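Local coordinates for protein mannonate dehydratase (Streptococcus suis, PDB 3BDK) that probably catalyses the dehydration of D-mannonate to 2-dehydro-3-deoxy-D-gluconate, using ferrous iron or manganese, in pentose and glucuronate interconversion, at residues V82-P87 against V120-F125; D193-L198 against R232-Q237; A217-D222 against T255-S260. One frame throughout, in Å; residues are numbered along the deposited sequence.

Interaction 1: residues V82-P87 against V120-F125; sequences VIESIP and VVCYNF
Ile83 is tied to strand 120-123 by two backbone hydrogen bonds. Its N donates to Val120 O at 2.8 Å. Its O accepts from Cys122 N at 3.0 Å. Past these bonds the backbones stay close: Ser85 CA lies 3.0 Å from Cys122 O, a CA-H...O contact. The two strands run parallel, with an angle of 19° between the short segments. They are neighbours in the parallel sheet of a xylose isomerase-like TIM barrel, and helix 99-114 lies on the chain between them.

Apolar contacts form at two places. Val82 and Val120 lie side by side and point the same way, with their CG1 atoms 3.7 Å apart. Ile86 comes in from the loop and crosses Val121 at a slant. Its CD1 sits 3.7 Å from Val121 CG1, and Val113 of helix 99-114 also packs on Val121.

Glu84, a residue of the D-mannose pocket, packs on Cys122 through its carboxylate. Its chain bends at chi2 (96°), and OE2 of Glu84 lies 3.7 Å from Cys122 SG. OE1 of Glu84 forms a salt bridge with Arg328.

Interaction 2: residues D193-L198 against R232-Q237; sequences DLWANL and RIITGQ
Trp195 and Ile233 have the nearest CA atoms of the two segments, 7.3 Å apart, so the backbones stand well separated. Segment 193-198 is less than two turns of helix 191-210, and it faces an irregular loop, 232-237. The loop makes an inverse gamma turn centred on Ile234. Gly236 then takes the N-cap position of helix 237-245.

The contact is made by side chains. Ile233 reaches toward the helix and lies along one face of the Trp195 indole. Its CD1 makes a CH-pi contact, 3.8 Å from the centroid of the five-membered ring and 18° off the normal. Its CG2 lies over the same ring system, 3.4 Å from Trp195 NE1. With chi1 at 55°, CG1 of Ile233 sits between the backbone N and the carbonyl carbon, while CG2 is beside N; both branches thus meet the indole.

Leu194 crosses Ile233 at a slant, its CD2 4.0 Å from Ile233 CG1. Ile234 CD1 is 4.0 Å from Trp195 CH2, and Leu198 CD2 is 4.3 Å from the same methyl. Arg242 adds a cation-pi contact to Trp195.

Apolar packing dominates, so this contact probably rests on close fit and dispersion, while Asp221 bonds the loop's backbone from elsewhere.

Interaction 3: residues A217-D222 against T255-S260; sequences AIHPDD and TMCVGS. With MN (manganese (II) ion), chain D; DNO (D-mannose), chain C.
Thr255 meets the end of strand 215-218 through backbone and side chain. Its N donates a nearly straight bond to Ile218 O at 3.1 Å, although the donor sits above the carbonyl plane. Its OG1 makes a weak bond to Ala217 O at 3.2 Å. Chi1 of -63° puts this OG1 beside the backbone N, which also brings it close to Ala217 CB.

The close packing continues at Pro220. Its CD lies 3.2 Å from Thr255 O. Pro220 CG touches two CB atoms: Cys257 CB at 3.7 Å and Ser260 CB at 3.6 Å. Cys257 is the N-cap of helix 258-262, and its SG accepts a weak bond from Ser260 N.

The side toward the ligand is looser. Cys257 SG stands obliquely to the His219 ring, 4.9 Å from its centroid. Here His219 turns from the neighbouring segment to the manganese ion, which NE2 binds at 2.5 Å. ND1 of the same ring donates to Pro220 O, on a lone pair, and so helps fix the ring's rotation. Asp222 OD2 lies 2.9 Å from O1 of the D-mannose, while OD1 forms a salt bridge with Arg133.

His286, Asp330 and O2 of the sugar also bind the metal. The segments join strands 215-218 and 252-257 of a beta-alpha-beta unit, with helix 237-245 between them. The site for metal and substrate analogue lies at the C-terminal ends of the parallel strands, as is usual in TIM-barrel enzymes.

All three contacts are buried, but they differ in depth. Interactions 1 and 3 lie near the centre of the chain and join neighbouring strands of one parallel sheet. Strands 120-123 and 215-218 link them: Tyr123 O is 2.8 Å from His219 N, a probable hydrogen bond. Both combine backbone bonds with polar side chains of the sugar pocket. Interaction 2 is farther out, about 17 Å between its centre and that of the chain, and joins a helix to a loop by apolar packing. It still touches the others. Phe125 packs on Leu194 and Leu198, and Ile234 O probably accepts a hydrogen bond from Asp221 N.

Interaction 1: residues V82-P87 against V120-F125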
loop_
_atom_site.group_PDB
_atom_site.type_symbol
_atom_site.label_atom_id
_atom_site.label_comp_id
_atom_site.label_asym_id
_atom_site.label_seq_id
_atom_site.Cartn_x
_atom_site.Cartn_y
_atom_site.Cartn_z
ATOM N N VAL A 82 4.093 -4.628 -20.789
ATOM C CA VAL A 82 4.964 -3.548 -21.254
ATOM C C VAL A 82 6.401 -4.022 -21.137
ATOM O O VAL A 82 6.736 -4.761 -20.219
ATOM C CB VAL A 82 4.855 -2.286 -20.351
ATOM C CG1 VAL A 82 5.897 -1.238 -20.751
ATOM C CG2 VAL A 82 3.448 -1.686 -20.370
ATOM N N ILE A 83 7.254 -3.591 -22.056
ATOM C CA ILE A 83 8.679 -3.873 -21.946
ATOM C C ILE A 83 9.417 -2.609 -21.543
ATOM O O ILE A 83 9.322 -1.588 -22.220
ATOM C CB ILE A 83 9.247 -4.468 -23.256
ATOM C CG1 ILE A 83 8.806 -5.931 -23.373
ATOM C CG2 ILE A 83 10.786 -4.347 -23.314
ATOM C CD1 ILE A 83 9.348 -6.656 -24.558
ATOM N N GLU A 84 10.127 -2.662 -20.423
ATOM C CA GLU A 84 10.826 -1.481 -19.980
ATOM C C GLU A 84 12.175 -1.468 -20.615
ATOM O O GLU A 84 13.171 -1.970 -20.071
ATOM C CB GLU A 84 10.952 -1.357 -18.475
ATOM C CG GLU A 84 11.448 0.029 -18.076
ATOM C CD GLU A 84 10.334 0.994 -17.692
ATOM O OE1 GLU A 84 9.145 0.610 -17.726
ATOM O OE2 GLU A 84 10.651 2.141 -17.318
ATOM N N SER A 85 12.151 -0.908 -21.814
ATOM C CA SER A 85 13.307 -0.379 -22.480
ATOM C C SER A 85 13.971 -1.386 -23.391
ATOM O O SER A 85 14.606 -2.341 -22.943
ATOM C CB SER A 85 14.299 0.241 -21.489
ATOM O OG SER A 85 14.971 1.336 -22.076
ATOM N N ILE A 86 13.746 -1.169 -24.683
ATOM C CA ILE A 86 14.758 -1.408 -25.694
ATOM C C ILE A 86 15.534 -0.079 -25.815
ATOM O O ILE A 86 15.006 0.915 -26.322
ATOM C CB ILE A 86 14.147 -1.790 -27.055
ATOM C CG1 ILE A 86 13.044 -2.842 -26.891
ATOM C CG2 ILE A 86 15.241 -2.277 -28.000
ATOM C CD1 ILE A 86 12.252 -3.113 -28.169
ATOM N N PRO A 87 16.771 -0.047 -25.295
ATOM C CA PRO A 87 17.634 1.141 -25.315
ATOM C C PRO A 87 18.187 1.556 -26.684
ATOM O O PRO A 87 18.983 0.838 -27.288
ATOM C CB PRO A 87 18.789 0.758 -24.376
ATOM C CG PRO A 87 18.838 -0.742 -24.428
ATOM C CD PRO A 87 17.404 -1.183 -24.594
ATOM N N VAL A 120 3.371 -2.856 -25.462
ATOM C CA VAL A 120 3.999 -1.563 -25.179
ATOM C C VAL A 120 5.507 -1.667 -24.997
ATOM O O VAL A 120 6.004 -2.616 -24.373
ATOM C CB VAL A 120 3.372 -0.849 -23.944
ATOM C CG1 VAL A 120 4.185 0.377 -23.553
ATOM C CG2 VAL A 120 1.911 -0.440 -24.209
ATOM N N VAL A 121 6.227 -0.686 -25.553
ATOM C CA VAL A 121 7.681 -0.572 -25.376
ATOM C C VAL A 121 8.081 0.839 -24.910
ATOM O O VAL A 121 7.946 1.809 -25.660
ATOM C CB VAL A 121 8.457 -0.943 -26.672
ATOM C CG1 VAL A 121 9.943 -0.743 -26.480
ATOM C CG2 VAL A 121 8.187 -2.378 -27.072
ATOM N N CYS A 122 8.540 0.931 -23.660
ATOM C CA CYS A 122 9.154 2.139 -23.110
ATOM C C CYS A 122 10.626 2.212 -23.569
ATOM O O CYS A 122 11.217 1.191 -23.932
ATOM C CB CYS A 122 9.024 2.156 -21.567
ATOM S SG CYS A 122 9.855 3.568 -20.641
ATOM N N TYR A 123 11.190 3.425 -23.571
ATOM C CA TYR A 123 12.571 3.704 -24.020
ATOM C C TYR A 123 12.802 5.208 -23.828
ATOM O O TYR A 123 11.833 5.970 -23.785
ATOM C CB TYR A 123 12.744 3.367 -25.511
ATOM C CG TYR A 123 11.949 4.306 -26.371
ATOM C CD1 TYR A 123 12.566 5.367 -27.048
ATOM C CD2 TYR A 123 10.567 4.187 -26.447
ATOM C CE1 TYR A 123 11.813 6.263 -27.793
ATOM C CE2 TYR A 123 9.812 5.076 -27.198
ATOM C CZ TYR A 123 10.440 6.110 -27.863
ATOM O OH TYR A 123 9.667 6.969 -28.602
ATOM N N ASN A 124 14.061 5.643 -23.754
ATOM C CA ASN A 124 14.376 7.084 -23.628
ATOM C C ASN A 124 15.179 7.673 -24.784
ATOM O O ASN A 124 15.632 6.946 -25.661
ATOM C CB ASN A 124 15.097 7.383 -22.309
ATOM C CG ASN A 124 16.587 7.164 -22.391
ATOM O OD1 ASN A 124 17.261 7.714 -23.255
ATOM N ND2 ASN A 124 17.117 6.366 -21.477
ATOM N N PHE A 125 15.353 8.995 -24.764
ATOM C CA PHE A 125 16.214 9.698 -25.716
ATOM C C PHE A 125 17.058 10.735 -24.972
ATOM O O PHE A 125 16.946 11.944 -25.190
ATOM C CB PHE A 125 15.394 10.335 -26.839
ATOM C CG PHE A 125 16.064 10.276 -28.183
ATOM C CD1 PHE A 125 15.881 9.175 -29.019
ATOM C CD2 PHE A 125 16.896 11.314 -28.613
ATOM C CE1 PHE A 125 16.504 9.116 -30.268
ATOM C CE2 PHE A 125 17.517 11.266 -29.861
ATOM C CZ PHE A 125 17.321 10.167 -30.688
#

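Interaction 2: residues D193-L198 against R232-Q237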
loop_
_atom_site.group_PDB
_atom_site.type_symbol
_atom_site.label_atom_id
_atom_site.label_comp_id
_atom_site.label_asym_id
_atom_site.label_seq_id
_atom_site.Cartn_x
_atom_site.Cartn_y
_atom_site.Cartn_z
ATOM N N ASP A 193 19.416 19.787 -32.876
ATOM C CA ASP A 193 20.096 18.638 -33.456
ATOM C C ASP A 193 19.493 17.342 -32.923
ATOM O O ASP A 193 19.258 16.385 -33.696
ATOM C CB ASP A 193 21.591 18.654 -33.137
ATOM C CG ASP A 193 22.312 19.768 -33.824
ATOM O OD1 ASP A 193 23.482 20.032 -33.473
ATOM O OD2 ASP A 193 21.714 20.379 -34.725
ATOM N N LEU A 194 19.258 17.320 -31.600
ATOM C CA LEU A 194 18.750 16.138 -30.909
ATOM C C LEU A 194 17.282 15.935 -31.229
ATOM O O LEU A 194 16.813 14.805 -31.279
ATOM C CB LEU A 194 18.954 16.245 -29.400
ATOM C CG LEU A 194 18.830 14.947 -28.600
ATOM C CD1 LEU A 194 19.993 14.010 -28.920
ATOM C CD2 LEU A 194 18.785 15.233 -27.137
ATOM N N TRP A 195 16.552 17.019 -31.446
ATOM C CA TRP A 195 15.197 16.883 -31.977
ATOM C C TRP A 195 15.259 16.176 -33.326
ATOM O O TRP A 195 14.590 15.174 -33.526
ATOM C CB TRP A 195 14.470 18.233 -32.077
ATOM C CG TRP A 195 13.811 18.663 -30.784
ATOM C CD1 TRP A 195 14.168 19.716 -30.000
ATOM C CD2 TRP A 195 12.680 18.047 -30.133
ATOM N NE1 TRP A 195 13.333 19.801 -28.913
ATOM C CE2 TRP A 195 12.418 18.784 -28.968
ATOM C CE3 TRP A 195 11.868 16.943 -30.427
ATOM C CZ2 TRP A 195 11.381 18.458 -28.094
ATOM C CZ3 TRP A 195 10.833 16.617 -29.555
ATOM C CH2 TRP A 195 10.599 17.366 -28.407
ATOM N N ALA A 196 16.121 16.671 -34.212
ATOM C CA ALA A 196 16.349 16.079 -35.535
ATOM C C ALA A 196 16.780 14.614 -35.487
ATOM O O ALA A 196 16.327 13.807 -36.289
ATOM C CB ALA A 196 17.372 16.898 -36.312
ATOM N N ASN A 197 17.663 14.274 -34.563
ATOM C CA ASN A 197 18.091 12.907 -34.450
ATOM C C ASN A 197 16.928 12.004 -34.055
ATOM O O ASN A 197 16.827 10.865 -34.540
ATOM C CB ASN A 197 19.261 12.808 -33.488
ATOM C CG ASN A 197 20.477 13.575 -33.985
ATOM O OD1 ASN A 197 20.508 14.033 -35.123
ATOM N ND2 ASN A 197 21.481 13.716 -33.137
ATOM N N LEU A 198 16.032 12.537 -33.223
ATOM C CA LEU A 198 14.885 11.803 -32.723
ATOM C C LEU A 198 13.843 11.656 -33.795
ATOM O O LEU A 198 13.276 10.580 -33.971
ATOM C CB LEU A 198 14.256 12.508 -31.512
ATOM C CG LEU A 198 12.932 11.954 -30.942
ATOM C CD1 LEU A 198 13.076 10.528 -30.405
ATOM C CD2 LEU A 198 12.384 12.867 -29.860
ATOM N N ARG A 232 18.915 18.200 -23.050
ATOM C CA ARG A 232 17.759 17.355 -22.765
ATOM C C ARG A 232 16.569 17.973 -23.438
ATOM O O ARG A 232 16.430 19.192 -23.426
ATOM C CB ARG A 232 17.475 17.276 -21.273
ATOM C CG ARG A 232 18.155 16.135 -20.536
ATOM C CD ARG A 232 19.613 16.443 -20.162
ATOM N NE ARG A 232 20.188 15.332 -19.406
ATOM C CZ ARG A 232 20.946 14.356 -19.916
ATOM N NH1 ARG A 232 21.402 13.385 -19.121
ATOM N NH2 ARG A 232 21.270 14.335 -21.205
ATOM N N ILE A 233 15.703 17.151 -24.029
ATOM C CA ILE A 233 14.551 17.689 -24.746
ATOM C C ILE A 233 13.193 17.185 -24.253
ATOM O O ILE A 233 12.159 17.858 -24.430
ATOM C CB ILE A 233 14.679 17.553 -26.300
ATOM C CG1 ILE A 233 14.930 16.092 -26.727
ATOM C CG2 ILE A 233 15.740 18.513 -26.838
ATOM C CD1 ILE A 233 14.915 15.886 -28.239
ATOM N N ILE A 234 13.168 16.019 -23.630
ATOM C CA ILE A 234 11.900 15.513 -23.157
ATOM C C ILE A 234 11.743 15.962 -21.721
ATOM O O ILE A 234 11.987 15.219 -20.774
ATOM C CB ILE A 234 11.733 13.987 -23.401
ATOM C CG1 ILE A 234 12.277 13.625 -24.793
ATOM C CG2 ILE A 234 10.271 13.608 -23.362
ATOM C CD1 ILE A 234 11.567 14.375 -25.965
ATOM N N THR A 235 11.315 17.204 -21.586
ATOM C CA THR A 235 11.477 17.933 -20.346
ATOM C C THR A 235 10.184 18.595 -19.811
ATOM O O THR A 235 10.155 18.995 -18.650
ATOM C CB THR A 235 12.641 19.003 -20.499
ATOM O OG1 THR A 235 12.321 19.940 -21.528
ATOM C CG2 THR A 235 13.984 18.353 -20.837
ATOM N N GLY A 236 9.132 18.700 -20.640
ATOM C CA GLY A 236 7.889 19.397 -20.264
ATOM C C GLY A 236 6.756 19.436 -21.297
ATOM O O GLY A 236 6.816 18.783 -22.347
ATOM N N GLN A 237 5.718 20.223 -20.999
ATOM C CA GLN A 237 4.502 20.298 -21.826
ATOM C C GLN A 237 4.767 20.561 -23.302
ATOM O O GLN A 237 4.195 19.886 -24.150
ATOM C CB GLN A 237 3.525 21.350 -21.283
ATOM C CG GLN A 237 2.230 21.539 -22.111
ATOM C CD GLN A 237 1.445 20.239 -22.362
ATOM O OE1 GLN A 237 1.446 19.319 -21.541
ATOM N NE2 GLN A 237 0.771 20.171 -23.504
#

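Interaction 3: residues A217-D222 against T255-S260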
loop_
_atom_site.group_PDB
_atom_site.type_symbol
_atom_site.label_atom_id
_atom_site.label_comp_id
_atom_site.label_asym_id
_atom_site.label_seq_id
_atom_site.Cartn_x
_atom_site.Cartn_y
_atom_site.Cartn_z
ATOM N N ALA A 217 6.395 4.245 -26.132
ATOM C CA ALA A 217 6.129 5.135 -25.009
ATOM C C ALA A 217 7.425 5.650 -24.393
ATOM O O ALA A 217 8.160 4.898 -23.752
ATOM C CB ALA A 217 5.284 4.429 -23.960
ATOM N N ILE A 218 7.699 6.935 -24.591
ATOM C CA ILE A 218 9.022 7.486 -24.321
ATOM C C ILE A 218 9.146 7.937 -22.869
ATOM O O ILE A 218 8.406 8.810 -22.415
ATOM C CB ILE A 218 9.337 8.675 -25.246
ATOM C CG1 ILE A 218 10.740 9.217 -24.960
ATOM C CG2 ILE A 218 8.294 9.770 -25.082
ATOM C CD1 ILE A 218 11.756 10.398 -26.874
ATOM N N HIS A 219 10.086 7.338 -22.146
ATOM C CA HIS A 219 10.389 7.759 -20.783
ATOM C C HIS A 219 11.001 9.155 -20.761
ATOM O O HIS A 219 12.017 9.408 -21.409
ATOM C CB HIS A 219 11.334 6.760 -20.112
ATOM C CG HIS A 219 11.352 6.856 -18.619
ATOM N ND1 HIS A 219 12.145 7.756 -17.939
ATOM C CD2 HIS A 219 10.674 6.164 -17.673
ATOM C CE1 HIS A 219 11.955 7.614 -16.640
ATOM N NE2 HIS A 219 11.067 6.655 -16.451
ATOM N N PRO A 220 10.376 10.058 -20.013
ATOM C CA PRO A 220 10.771 11.470 -20.017
ATOM C C PRO A 220 12.191 11.661 -19.493
ATOM O O PRO A 220 12.782 10.723 -18.959
ATOM C CB PRO A 220 9.767 12.113 -19.058
ATOM C CG PRO A 220 9.391 11.016 -18.126
ATOM C CD PRO A 220 9.403 9.758 -18.948
ATOM N N ASP A 221 12.726 12.868 -19.649
ATOM C CA ASP A 221 14.103 13.151 -19.258
ATOM C C ASP A 221 14.223 13.321 -17.747
ATOM O O ASP A 221 13.438 14.040 -17.129
ATOM C CB ASP A 221 14.613 14.406 -19.970
ATOM C CG ASP A 221 15.260 14.096 -21.305
ATOM O OD1 ASP A 221 15.595 15.048 -22.040
ATOM O OD2 ASP A 221 15.433 12.900 -21.620
ATOM N N ASP A 222 15.209 12.652 -17.159
ATOM C CA ASP A 222 15.235 12.436 -15.718
ATOM C C ASP A 222 16.625 12.696 -15.145
ATOM O O ASP A 222 17.490 11.821 -15.171
ATOM C CB ASP A 222 14.785 11.012 -15.382
ATOM C CG ASP A 222 15.001 10.662 -13.922
ATOM O OD1 ASP A 222 15.225 11.588 -13.114
ATOM O OD2 ASP A 222 14.946 9.461 -13.583
ATOM N N THR A 255 5.583 7.641 -21.874
ATOM C CA THR A 255 5.398 7.167 -20.540
ATOM C C THR A 255 5.293 8.418 -19.675
ATOM O O THR A 255 6.282 9.142 -19.497
ATOM C CB THR A 255 6.586 6.336 -20.100
ATOM O OG1 THR A 255 6.683 5.178 -20.931
ATOM C CG2 THR A 255 6.413 5.910 -18.671
ATOM N N MET A 256 4.090 8.681 -19.164
ATOM C CA MET A 256 3.868 9.759 -18.202
ATOM C C MET A 256 4.450 9.398 -16.826
ATOM O O MET A 256 3.749 8.887 -15.952
ATOM C CB MET A 256 2.380 10.078 -18.081
ATOM C CG MET A 256 2.040 11.133 -16.981
ATOM S SD MET A 256 3.104 12.628 -16.890
ATOM C CE MET A 256 2.561 13.505 -18.363
ATOM N N CYS A 257 5.742 9.638 -16.645
ATOM C CA CYS A 257 6.352 9.429 -15.338
ATOM C C CYS A 257 6.190 10.747 -14.612
ATOM O O CYS A 257 7.044 11.636 -14.712
ATOM C CB CYS A 257 7.828 9.022 -15.471
ATOM S SG CYS A 257 8.710 8.886 -13.912
ATOM N N VAL A 258 5.060 10.896 -13.930
ATOM C CA VAL A 258 4.776 12.106 -13.170
ATOM C C VAL A 258 5.925 12.548 -12.252
ATOM O O VAL A 258 6.088 13.743 -12.014
ATOM C CB VAL A 258 3.447 12.018 -12.351
ATOM C CG1 VAL A 258 2.260 11.948 -13.264
ATOM C CG2 VAL A 258 3.458 10.857 -11.346
ATOM N N GLY A 259 6.704 11.592 -11.744
ATOM C CA GLY A 259 7.827 11.865 -10.867
ATOM C C GLY A 259 8.956 12.589 -11.569
ATOM O O GLY A 259 9.547 13.537 -11.020
ATOM N N SER A 260 9.278 12.131 -12.780
ATOM C CA SER A 260 10.366 12.722 -13.560
ATOM C C SER A 260 9.997 14.131 -13.912
ATOM O O SER A 260 10.777 15.045 -13.690
ATOM C CB SER A 260 10.653 11.923 -14.832
ATOM O OG SER A 260 11.526 10.827 -14.553
HETATM MN MN MN D . 11.296 5.193 -14.462
HETATM C C1 DNO C . 15.495 5.555 -13.838
HETATM C C2 DNO C . 14.727 4.224 -13.786
HETATM C C3 DNO C . 15.579 2.959 -14.123
HETATM C C4 DNO C . 16.370 2.840 -15.466
HETATM C C5 DNO C . 15.736 3.383 -16.782
HETATM C C6 DNO C . 16.271 2.587 -17.979
HETATM O O1 DNO C . 14.987 6.587 -13.397
HETATM O O2 DNO C . 13.539 4.299 -14.595
HETATM O O3 DNO C . 14.730 1.818 -14.043
HETATM O O4 DNO C . 17.693 3.361 -15.285
HETATM O O5 DNO C . 14.301 3.310 -16.806
HETATM O O6 DNO C . 17.358 3.300 -18.575
#